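Local coordinates for conserved Archaeal protein (Sulfolobus acidocaldarius, PDB 4OPC), which reduces the double bonds of geranylgeranyl chains in archaeal membrane-lipid precursors, using one bound FAD per subunit, at residues Ser308-Cys311 with Ala312-Ile316; Gly329-Asp332 with Met333-Cys336; Asn339-Gly342 with Ala343-Ala346; Ala346-Asp349 with Ile350-Arg353. One frame throughout, in Å; residues are numbered along the deposited sequence. Where two conformers were deposited one is given.

Contact 1 of 4, residues Ser308-Cys311 with Ala312-Ile316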
loop_
_atom_site.group_PDB
_atom_site.type_symbol
_atom_site.label_atom_id
_atom_site.label_comp_id
_atom_site.label_asym_id
_atom_site.label_seq_id
_atom_site.Cartn_x
_atom_site.Cartn_y
_atom_site.Cartn_z
ATOM N N SER A 308 3.071 -8.926 -1.492
ATOM C CA SER A 308 3.155 -9.496 -0.153
ATOM C C SER A 308 2.426 -10.848 -0.048
ATOM O O SER A 308 2.901 -11.730 0.649
ATOM C CB SER A 308 2.714 -8.484 0.927
ATOM O OG SER A 308 1.312 -8.244 0.908
ATOM N N GLY A 309 1.317 -11.021 -0.767
ATOM C CA GLY A 309 0.634 -12.304 -0.779
ATOM C C GLY A 309 1.470 -13.381 -1.442
ATOM O O GLY A 309 1.500 -14.536 -0.983
ATOM N N TYR A 310 2.123 -13.023 -2.545
ATOM C CA TYR A 310 3.066 -13.899 -3.224
ATOM C C TYR A 310 4.185 -14.340 -2.273
ATOM O O TYR A 310 4.496 -15.526 -2.183
ATOM C CB TYR A 310 3.613 -13.194 -4.474
ATOM C CG TYR A 310 4.866 -13.793 -5.080
ATOM C CD1 TYR A 310 4.787 -14.769 -6.053
ATOM C CD2 TYR A 310 6.129 -13.347 -4.692
ATOM C CE1 TYR A 310 5.935 -15.313 -6.612
ATOM C CE2 TYR A 310 7.276 -13.880 -5.240
ATOM C CZ TYR A 310 7.172 -14.864 -6.200
ATOM O OH TYR A 310 8.311 -15.401 -6.756
ATOM N N CYS A 311 4.781 -13.391 -1.561
ATOM C CA CYS A 311 5.886 -13.732 -0.667
ATOM C C CYS A 311 5.402 -14.572 0.504
ATOM O O CYS A 311 6.110 -15.466 0.965
ATOM C CB CYS A 311 6.571 -12.468 -0.145
ATOM S SG CYS A 311 7.568 -11.596 -1.401
ATOM N N ALA A 312 4.195 -14.293 0.988
ATOM C CA ALA A 312 3.642 -15.096 2.067
ATOM C C ALA A 312 3.443 -16.538 1.638
ATOM O O ALA A 312 3.786 -17.466 2.373
ATOM C CB ALA A 312 2.331 -14.506 2.554
ATOM N N ALA A 313 2.884 -16.726 0.449
ATOM C CA ALA A 313 2.663 -18.074 -0.057
ATOM C C ALA A 313 3.989 -18.823 -0.176
ATOM O O ALA A 313 4.091 -20.002 0.204
ATOM C CB ALA A 313 1.955 -18.026 -1.387
ATOM N N LYS A 314 5.011 -18.146 -0.691
ATOM C CA LYS A 314 6.325 -18.776 -0.840
ATOM C C LYS A 314 6.905 -19.214 0.506
ATOM O O LYS A 314 7.431 -20.327 0.638
ATOM C CB LYS A 314 7.298 -17.815 -1.517
ATOM C CG LYS A 314 7.289 -17.870 -3.029
ATOM C CD LYS A 314 8.364 -16.956 -3.602
ATOM C CE LYS A 314 9.720 -17.227 -2.964
ATOM N NZ LYS A 314 10.820 -16.494 -3.654
ATOM N N ALA A 315 6.811 -18.341 1.500
ATOM C CA ALA A 315 7.354 -18.614 2.821
ATOM C C ALA A 315 6.608 -19.765 3.490
ATOM O O ALA A 315 7.210 -20.614 4.157
ATOM C CB ALA A 315 7.288 -17.355 3.683
ATOM N N ILE A 316 5.295 -19.791 3.308
ATOM C CA ILE A 316 4.468 -20.827 3.908
ATOM C C ILE A 316 4.766 -22.188 3.296
ATOM O O ILE A 316 4.906 -23.180 4.018
ATOM C CB ILE A 316 2.986 -20.456 3.794
ATOM C CG1 ILE A 316 2.690 -19.325 4.772
ATOM C CG2 ILE A 316 2.085 -21.656 4.082
ATOM C CD1 ILE A 316 1.371 -18.635 4.528
#
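Y310 and K314, one turn apart on the alpha-helix 302-322, carry the side-chain part of this local i to i+4 contact, and the helical backbone carries the rest. Four consecutive N-H to C=O bonds span the junction. N of A312 meets O of S308 at 2.9 Å, and the next three pairs, A313 with G309, K314 with Y310 and A315 with C311, follow in the same i+4 spacing. Their N-H...O angles of 154° to 162° are those of a regular alpha-helix.

The apolar part lies toward the solvent side, where Y310 also touches Q24 of helix 16-25. The phenol ring is swung along the helix by a first torsion of 164°, which sets CG opposite the backbone N and brings the far end of the ring over the next turn. The lysine chain, bent at its third torsion, crosses the ring obliquely: CG of K314 lies over one face, while CD of K314 comes to 3.5 Å from CZ of Y310. An alanine in place of Y310 is likely to cost CD of K314 its contact with the CZ-OH end of the phenol and leave the lysine chain freer to swing.

The inner side is built of small residues. A312 and A315 face I285 of strand 284-286, and A313 touches Q24 and L25, which is consistent with close approach to helix 16-25, whose first residues bind FAD. OG of S308 is hydrogen-bonded to O of A305 and N of G288, and C311 forms a disulfide with C336, its SG set beside the backbone N of C311.

Contact 2 of 4, residues Gly329-Asp332 with Met333-Cys336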
loop_
_atom_site.group_PDB
_atom_site.type_symbol
_atom_site.label_atom_id
_atom_site.label_comp_id
_atom_site.label_asym_id
_atom_site.label_seq_id
_atom_site.Cartn_x
_atom_site.Cartn_y
_atom_site.Cartn_z
ATOM N N GLY A 329 11.521 -19.989 10.758
ATOM C CA GLY A 329 10.953 -20.839 9.729
ATOM C C GLY A 329 10.167 -20.087 8.670
ATOM O O GLY A 329 10.048 -20.555 7.536
ATOM N N LEU A 330 9.635 -18.927 9.044
ATOM C CA LEU A 330 8.827 -18.114 8.146
ATOM C C LEU A 330 9.590 -16.880 7.654
ATOM O O LEU A 330 9.039 -16.055 6.928
ATOM C CB LEU A 330 7.543 -17.688 8.870
ATOM C CG LEU A 330 6.569 -18.836 9.165
ATOM C CD1 LEU A 330 5.485 -18.387 10.117
ATOM C CD2 LEU A 330 5.945 -19.376 7.891
ATOM N N TRP A 331 10.857 -16.775 8.036
ATOM C CA TRP A 331 11.647 -15.555 7.820
ATOM C C TRP A 331 11.827 -15.190 6.350
ATOM O O TRP A 331 12.065 -14.023 6.025
ATOM C CB TRP A 331 13.009 -15.704 8.497
ATOM C CG TRP A 331 13.651 -14.403 8.880
ATOM C CD1 TRP A 331 14.771 -13.845 8.335
ATOM C CD2 TRP A 331 13.201 -13.491 9.893
ATOM N NE1 TRP A 331 15.052 -12.651 8.952
ATOM C CE2 TRP A 331 14.105 -12.414 9.913
ATOM C CE3 TRP A 331 12.133 -13.496 10.798
ATOM C CZ2 TRP A 331 13.959 -11.335 10.790
ATOM C CZ3 TRP A 331 11.992 -12.428 11.670
ATOM C CH2 TRP A 331 12.897 -11.362 11.656
ATOM N N ASP A 332 11.713 -16.176 5.464
ATOM C CA ASP A 332 11.814 -15.916 4.028
ATOM C C ASP A 332 10.765 -14.922 3.556
ATOM O O ASP A 332 10.927 -14.288 2.514
ATOM C CB ASP A 332 11.686 -17.209 3.223
ATOM C CG ASP A 332 12.972 -18.000 3.183
ATOM O OD1 ASP A 332 14.031 -17.440 3.540
ATOM O OD2 ASP A 332 12.922 -19.178 2.781
ATOM N N MET A 333 9.685 -14.790 4.319
ATOM C CA MET A 333 8.675 -13.778 4.024
ATOM C C MET A 333 9.349 -12.413 3.947
ATOM O O MET A 333 9.140 -11.648 2.998
ATOM C CB MET A 333 7.597 -13.746 5.108
ATOM C CG MET A 333 6.671 -12.542 5.010
ATOM S SD MET A 333 5.679 -12.594 3.501
ATOM C CE MET A 333 5.101 -10.904 3.409
ATOM N N ASN A 334 10.166 -12.121 4.952
ATOM C CA ASN A 334 10.863 -10.844 5.028
ATOM C C ASN A 334 11.880 -10.704 3.911
ATOM O O ASN A 334 11.946 -9.670 3.255
ATOM C CB ASN A 334 11.580 -10.711 6.362
ATOM C CG ASN A 334 10.634 -10.496 7.514
ATOM O OD1 ASN A 334 9.696 -9.715 7.412
ATOM N ND2 ASN A 334 10.883 -11.179 8.619
ATOM N N ILE A 335 12.680 -11.743 3.701
ATOM C CA ILE A 335 13.712 -11.686 2.668
ATOM C C ILE A 335 13.096 -11.430 1.289
ATOM O O ILE A 335 13.534 -10.536 0.551
ATOM C CB ILE A 335 14.527 -12.980 2.625
ATOM C CG1 ILE A 335 15.115 -13.308 4.006
ATOM C CG2 ILE A 335 15.608 -12.882 1.551
ATOM C CD1 ILE A 335 15.910 -12.186 4.618
ATOM N N CYS A 336 12.068 -12.205 0.958
ATOM C CA CYS A 336 11.363 -12.071 -0.317
ATOM C C CYS A 336 10.750 -10.686 -0.453
ATOM O O CYS A 336 10.973 -9.997 -1.460
ATOM C CB CYS A 336 10.267 -13.147 -0.426
ATOM S SG CYS A 336 9.062 -13.003 -1.823
#
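N334 reaches back over W331 at the start of helix 332-357. CB of N334 lies 3.4 Å from O of W331, the same carbonyl that receives weak bonds from N of N334 and N of I335. From there a first torsion of -72° turns CG away from its own carbonyl carbon and back toward the tryptophan. At the tip, OD1 is hydrogen-bonded to N of M279, whereas ND2 of N334 stands 3.3 Å above one face of the indole, displaced toward the rim, with CE3 of W331 nearest at 3.4 Å. The amide and ring planes are 79° apart, so the amide stands almost upright on the ring. ND2 also has a hydrogen bond to OG1 of T278.

Around this pair the chain enters its helix: N of M333 bonds to O of L330, and N of C336 to O of D332 at 2.8 Å, the first strong i+4 bond here. The indole N-H (NE1) of W331 is bonded to O of P428, so the pair joins the helix start to T278-M279 and to the chain after helix 410-425. These partners imply that hydrogen bonding fixes the amide's rotation; one N-H is turned roughly toward the ring, so a weak polar attraction to the pi face is likely to add to it.

Contact 3 of 4, residues Asn339-Gly342 with Ala343-Ala346; sequences NEYG and AKQA. With PGT ((1S)-2-{[{[(2R)-2,3-dihydroxypropyl]oxy}(hydroxy)phosphoryl]oxy}-1-[(palmitoyloxy)methyl]ethyl stearate), chain C.
Across Y341 and G342 the backbone bonds run i to i+4, N of Q345 to O of Y341 at 3.0 Å and N of A346 to O of G342 at the same length, and they leave from the end of the wider pi-type turn at 339-342. Y341 itself departs from helical values, with phi at -159°. Near this turn a water accepts from N of K344 and gives a weak, long bond to O of N339.

The side chain of K344 folds back over Y341. Its chain is bent at the third torsion (62°), which lays CE of K344 over one face of the phenol, 3.7 Å from the ring centroid of Y341 and 19° off the normal: a CH-pi contact. Q345 comes from another direction, crossing Y341 at about a right angle, with its OE1 at the ring edge, 3.6 Å from CD2 of Y341. That amide is held by Y337 through OE1 and by the carbonyl of F292 through NE2.

This part of helix 332-357 lines the lipid pocket. OH of Y341 donates to the phosphate oxygen O2P of the bound phospholipid at 2.7 Å; H56 and H298 also hydrogen-bond the lipid, and ND2 of N295 bonds to the same phenol oxygen. A second water accepts from NZ of K344 at 2.8 Å and lies within bonding reach of OH of Y341 and the phosphate. NZ of K344 is also hydrogen-bonded to the carbonyl of E382.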
loop_
_atom_site.group_PDB
_atom_site.type_symbol
_atom_site.label_atom_id
_atom_site.label_comp_id
_atom_site.label_asym_id
_atom_site.label_seq_id
_atom_site.Cartn_x
_atom_site.Cartn_y
_atom_site.Cartn_z
ATOM N N ASN A 339 13.305 -7.789 -0.785
ATOM C CA ASN A 339 13.908 -7.810 -2.117
ATOM C C ASN A 339 12.953 -7.319 -3.207
ATOM O O ASN A 339 13.354 -6.588 -4.114
ATOM C CB ASN A 339 14.409 -9.208 -2.473
ATOM C CG ASN A 339 15.650 -9.605 -1.695
ATOM O OD1 ASN A 339 16.353 -8.757 -1.150
ATOM N ND2 ASN A 339 15.929 -10.903 -1.650
ATOM N N GLU A 340 11.684 -7.711 -3.124
ATOM C CA GLU A 340 10.743 -7.403 -4.198
ATOM C C GLU A 340 10.164 -5.993 -4.138
ATOM O O GLU A 340 9.759 -5.462 -5.174
ATOM C CB GLU A 340 9.581 -8.413 -4.205
ATOM C CG GLU A 340 9.973 -9.864 -4.492
ATOM C CD GLU A 340 10.454 -10.095 -5.919
ATOM O OE1 GLU A 340 10.271 -9.205 -6.774
ATOM O OE2 GLU A 340 11.013 -11.179 -6.185
ATOM N N TYR A 341 10.088 -5.401 -2.945
ATOM C CA TYR A 341 9.435 -4.101 -2.789
ATOM C C TYR A 341 9.855 -3.325 -1.540
ATOM O O TYR A 341 9.925 -2.091 -1.579
ATOM C CB TYR A 341 7.912 -4.270 -2.784
ATOM C CG TYR A 341 7.147 -3.073 -3.294
ATOM C CD1 TYR A 341 6.891 -2.921 -4.649
ATOM C CD2 TYR A 341 6.674 -2.094 -2.422
ATOM C CE1 TYR A 341 6.178 -1.832 -5.131
ATOM C CE2 TYR A 341 5.964 -1.003 -2.889
ATOM C CZ TYR A 341 5.722 -0.870 -4.247
ATOM O OH TYR A 341 5.013 0.206 -4.737
ATOM N N GLY A 342 10.121 -4.017 -0.436
ATOM C CA GLY A 342 10.308 -3.352 0.844
ATOM C C GLY A 342 11.516 -2.434 0.960
ATOM O O GLY A 342 11.429 -1.392 1.609
ATOM N N ALA A 343 12.631 -2.792 0.333
ATOM C CA ALA A 343 13.825 -1.951 0.384
ATOM C C ALA A 343 13.549 -0.641 -0.338
ATOM O O ALA A 343 13.900 0.445 0.143
ATOM C CB ALA A 343 15.013 -2.669 -0.236
ATOM N N LYS A 344 12.913 -0.738 -1.498
ATOM C CA LYS A 344 12.457 0.448 -2.215
ATOM C C LYS A 344 11.520 1.302 -1.367
ATOM O O LYS A 344 11.641 2.529 -1.342
ATOM C CB LYS A 344 11.742 0.040 -3.500
ATOM C CG LYS A 344 10.801 1.116 -4.009
ATOM C CD LYS A 344 10.263 0.776 -5.344
ATOM C CE LYS A 344 9.457 -0.492 -5.297
ATOM N NZ LYS A 344 8.960 -0.728 -6.658
ATOM N N GLN A 345 10.583 0.662 -0.671
ATOM C CA GLN A 345 9.678 1.375 0.208
ATOM C C GLN A 345 10.415 2.175 1.246
ATOM O O GLN A 345 10.033 3.299 1.549
ATOM C CB GLN A 345 8.806 0.391 0.979
ATOM C CG GLN A 345 7.464 0.142 0.424
ATOM C CD GLN A 345 6.692 -0.796 1.325
ATOM O OE1 GLN A 345 6.791 -1.997 1.189
ATOM N NE2 GLN A 345 5.962 -0.244 2.282
ATOM N N ALA A 346 11.448 1.582 1.834
ATOM C CA ALA A 346 12.200 2.255 2.887
ATOM C C ALA A 346 12.849 3.532 2.359
ATOM O O ALA A 346 12.804 4.582 3.001
ATOM C CB ALA A 346 13.259 1.328 3.462
HETATM C C48 PGT C . 3.040 12.329 -0.523
HETATM C C47 PGT C . 2.972 11.052 0.288
HETATM C C46 PGT C . 1.524 10.638 0.454
HETATM C C45 PGT C . 0.880 10.504 -0.912
HETATM C C44 PGT C . -0.278 9.530 -0.861
HETATM C C43 PGT C . -1.593 10.285 -0.919
HETATM C C42 PGT C . -2.721 9.302 -0.696
HETATM C C41 PGT C . -2.762 8.373 -1.883
HETATM C C40 PGT C . -4.160 7.840 -2.084
HETATM C C39 PGT C . -4.320 7.554 -3.560
HETATM C C38 PGT C . -3.250 6.590 -4.005
HETATM C C37 PGT C . -3.315 6.452 -5.507
HETATM C C36 PGT C . -2.313 5.405 -5.926
HETATM C C35 PGT C . -2.085 5.451 -7.419
HETATM C C34 PGT C . -1.118 4.347 -7.799
HETATM C C33 PGT C . -0.589 4.529 -9.205
HETATM C C32 PGT C . -0.419 3.191 -9.899
HETATM C C31 PGT C . 0.867 2.485 -9.498
HETATM O O31 PGT C . 0.787 1.344 -9.082
HETATM O O2 PGT C . 2.133 3.115 -9.585
HETATM C C2 PGT C . 2.943 2.782 -10.698
HETATM C C1 PGT C . 3.695 1.479 -10.523
HETATM O O3P PGT C . 3.277 0.630 -9.472
HETATM P P PGT C . 4.304 0.326 -8.302
HETATM O O1P PGT C . 4.976 1.652 -8.022
HETATM O O2P PGT C . 3.604 -0.191 -7.054
HETATM O O4P PGT C . 5.416 -0.737 -8.715
HETATM C C4 PGT C . 5.661 -1.109 -10.056
HETATM C C5 PGT C . 6.854 -2.032 -10.156
HETATM O O5 PGT C . 6.459 -3.246 -10.752
HETATM C C6 PGT C . 7.410 -2.291 -8.776
HETATM O O6 PGT C . 7.130 -3.606 -8.355
HETATM C C3 PGT C . 4.039 3.808 -10.922
HETATM O O3 PGT C . 3.553 5.078 -11.286
HETATM C C11 PGT C . 4.354 6.124 -10.788
HETATM O O11 PGT C . 5.564 6.050 -10.867
HETATM C C12 PGT C . 3.708 7.334 -10.144
HETATM C C13 PGT C . 4.671 8.501 -10.114
HETATM C C14 PGT C . 3.997 9.679 -9.442
HETATM C C15 PGT C . 4.411 9.761 -7.988
HETATM C C16 PGT C . 3.849 11.016 -7.354
HETATM C C17 PGT C . 4.970 11.751 -6.651
HETATM C C18 PGT C . 4.535 13.151 -6.275
HETATM C C19 PGT C . 5.743 13.965 -5.856
HETATM C C20 PGT C . 6.617 14.288 -7.053
HETATM C C21 PGT C . 6.762 15.790 -7.187
HETATM C C22 PGT C . 8.118 16.143 -7.762
HETATM C C23 PGT C . 8.478 17.548 -7.328
HETATM C C24 PGT C . 9.929 17.837 -7.643
HETATM C C25 PGT C . 10.636 18.318 -6.394
HETATM C C26 PGT C . 11.867 17.470 -6.146
HETATM O O HOH W 1 12.823 -3.357 -2.921
HETATM O O HOH W 2 7.168 1.393 -6.914
#

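Contact 4 of 4, residues Ala346-Asp349 with Ile350-Arg353; sequences ASLD and IFRR
D349 and R352 run alongside each other in the same direction, whereas R353 slants across the aspartate; together the three form a salt-bridge network on helix 332-357. The salt bridges from both arginines end on one carboxylate oxygen, OD1. NH2 of R352 reaches OD1 of D349 at 2.9 Å on its syn side, 25° out of the carboxylate plane, with the guanidinium turned 35° from the carboxylate. R353, its guanidinium turned 48°, comes side-on with two nitrogens to that same atom: its NE and its NH2 each lie 3.0 Å from OD1 of D349, well out of the carboxylate plane. OD1 lies almost in the guanidinium plane of R353, and NE also makes a weak bond to O of D349.

R353 is extended from CG to NE, and its CG passes 3.3 Å from O of D349. R352 is bent at its third torsion, which turns its guanidinium round to the aspartate. On another side of the helix, CD2 of L348 touches CD2 of F351 at 4.2 Å.

The network extends outward: OD2 of D349 forms a salt bridge with R274, NH2 of R352 another with D182, and NH1 of R353 is hydrogen-bonded to OD1 of N449. An alanine at D349 would probably leave R353 without its close carboxylate partner, R352 with D182 alone, and R274 close to R353 with less to offset the charges. Three donors on a buried oxygen probably favour the ionised aspartate. The same bonds are likely to hold R352, which touches the bound phospholipid, in place.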
loop_
_atom_site.group_PDB
_atom_site.type_symbol
_atom_site.label_atom_id
_atom_site.label_comp_id
_atom_site.label_asym_id
_atom_site.label_seq_id
_atom_site.Cartn_x
_atom_site.Cartn_y
_atom_site.Cartn_z
ATOM N N ALA A 346 11.448 1.582 1.834
ATOM C CA ALA A 346 12.200 2.255 2.887
ATOM C C ALA A 346 12.849 3.532 2.359
ATOM O O ALA A 346 12.804 4.582 3.001
ATOM C CB ALA A 346 13.259 1.328 3.462
ATOM N N SER A 347 13.471 3.439 1.190
ATOM C CA SER A 347 14.047 4.599 0.527
ATOM C C SER A 347 12.986 5.673 0.289
ATOM O O SER A 347 13.218 6.872 0.509
ATOM C CB SER A 347 14.647 4.165 -0.810
ATOM O OG SER A 347 15.220 5.259 -1.501
ATOM N N LEU A 348 11.818 5.245 -0.168
ATOM C CA LEU A 348 10.739 6.178 -0.472
ATOM C C LEU A 348 10.103 6.770 0.782
ATOM O O LEU A 348 9.514 7.847 0.719
ATOM C CB LEU A 348 9.705 5.516 -1.376
ATOM C CG LEU A 348 10.250 5.226 -2.773
ATOM C CD1 LEU A 348 9.194 4.483 -3.571
ATOM C CD2 LEU A 348 10.689 6.510 -3.495
ATOM N N ASP A 349 10.238 6.092 1.921
ATOM C CA ASP A 349 9.763 6.617 3.205
ATOM C C ASP A 349 10.550 7.904 3.518
ATOM O O ASP A 349 9.983 8.915 3.936
ATOM C CB ASP A 349 9.926 5.509 4.270
ATOM C CG ASP A 349 9.230 5.797 5.598
ATOM O OD1 ASP A 349 8.783 6.938 5.855
ATOM O OD2 ASP A 349 9.173 4.855 6.414
ATOM N N ILE A 350 11.858 7.887 3.270
ATOM C CA ILE A 350 12.704 9.078 3.404
ATOM C C ILE A 350 12.274 10.159 2.413
ATOM O O ILE A 350 12.072 11.328 2.774
ATOM C CB ILE A 350 14.192 8.732 3.140
ATOM C CG1 ILE A 350 14.748 7.844 4.255
ATOM C CG2 ILE A 350 15.025 9.989 3.016
ATOM C CD1 ILE A 350 14.893 8.539 5.595
ATOM N N PHE A 351 12.128 9.777 1.147
ATOM C CA PHE A 351 11.805 10.740 0.103
ATOM C C PHE A 351 10.456 11.418 0.362
ATOM O O PHE A 351 10.340 12.644 0.239
ATOM C CB PHE A 351 11.876 10.053 -1.271
ATOM C CG PHE A 351 11.869 10.995 -2.442
ATOM C CD1 PHE A 351 12.660 12.134 -2.460
ATOM C CD2 PHE A 351 11.106 10.708 -3.556
ATOM C CE1 PHE A 351 12.648 12.988 -3.555
ATOM C CE2 PHE A 351 11.099 11.560 -4.650
ATOM C CZ PHE A 351 11.886 12.693 -4.646
ATOM N N ARG A 352 9.456 10.635 0.771
ATOM C CA ARG A 352 8.151 11.176 1.142
ATOM C C ARG A 352 8.237 12.296 2.185
ATOM O O ARG A 352 7.540 13.307 2.081
ATOM C CB ARG A 352 7.242 10.051 1.680
ATOM C CG ARG A 352 6.180 10.557 2.661
ATOM C CD ARG A 352 5.412 9.460 3.348
ATOM N NE ARG A 352 6.104 8.845 4.482
ATOM C CZ ARG A 352 5.932 9.211 5.749
ATOM N NH1 ARG A 352 5.105 10.196 6.040
ATOM N NH2 ARG A 352 6.540 8.556 6.730
ATOM N N ARG A 353 9.052 12.090 3.209
ATOM C CA ARG A 353 9.160 13.050 4.303
ATOM C C ARG A 353 9.656 14.386 3.781
ATOM O O ARG A 353 9.177 15.449 4.174
ATOM C CB ARG A 353 10.101 12.507 5.374
ATOM C CG ARG A 353 9.525 11.326 6.127
ATOM C CD ARG A 353 10.610 10.536 6.839
ATOM N NE ARG A 353 10.074 9.237 7.225
ATOM C CZ ARG A 353 9.916 8.819 8.476
ATOM N NH1 ARG A 353 10.305 9.571 9.497
ATOM N NH2 ARG A 353 9.387 7.630 8.704
#

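The four contacts follow one another along the chain from helix 302-322 through the short helix 327-330 into helix 332-357. Contact 1 lies wholly on the first helix, contact 2 spans the entry to the last, and contacts 3 and 4 continue along it, sharing A346, with centres about 11 Å apart. Contacts 1 and 2, centres about 8 Å apart, are joined by the disulfide, SG of C311 to SG of C336 at 2.1 Å, which ties the two long helices together. Contacts 1 and 4 are farthest apart, about 25 Å between centres. Helix 332-357 thus leads from the crosslink near the FAD-binding part to the phospholipid pocket, which residues of contacts 3 and 4 border.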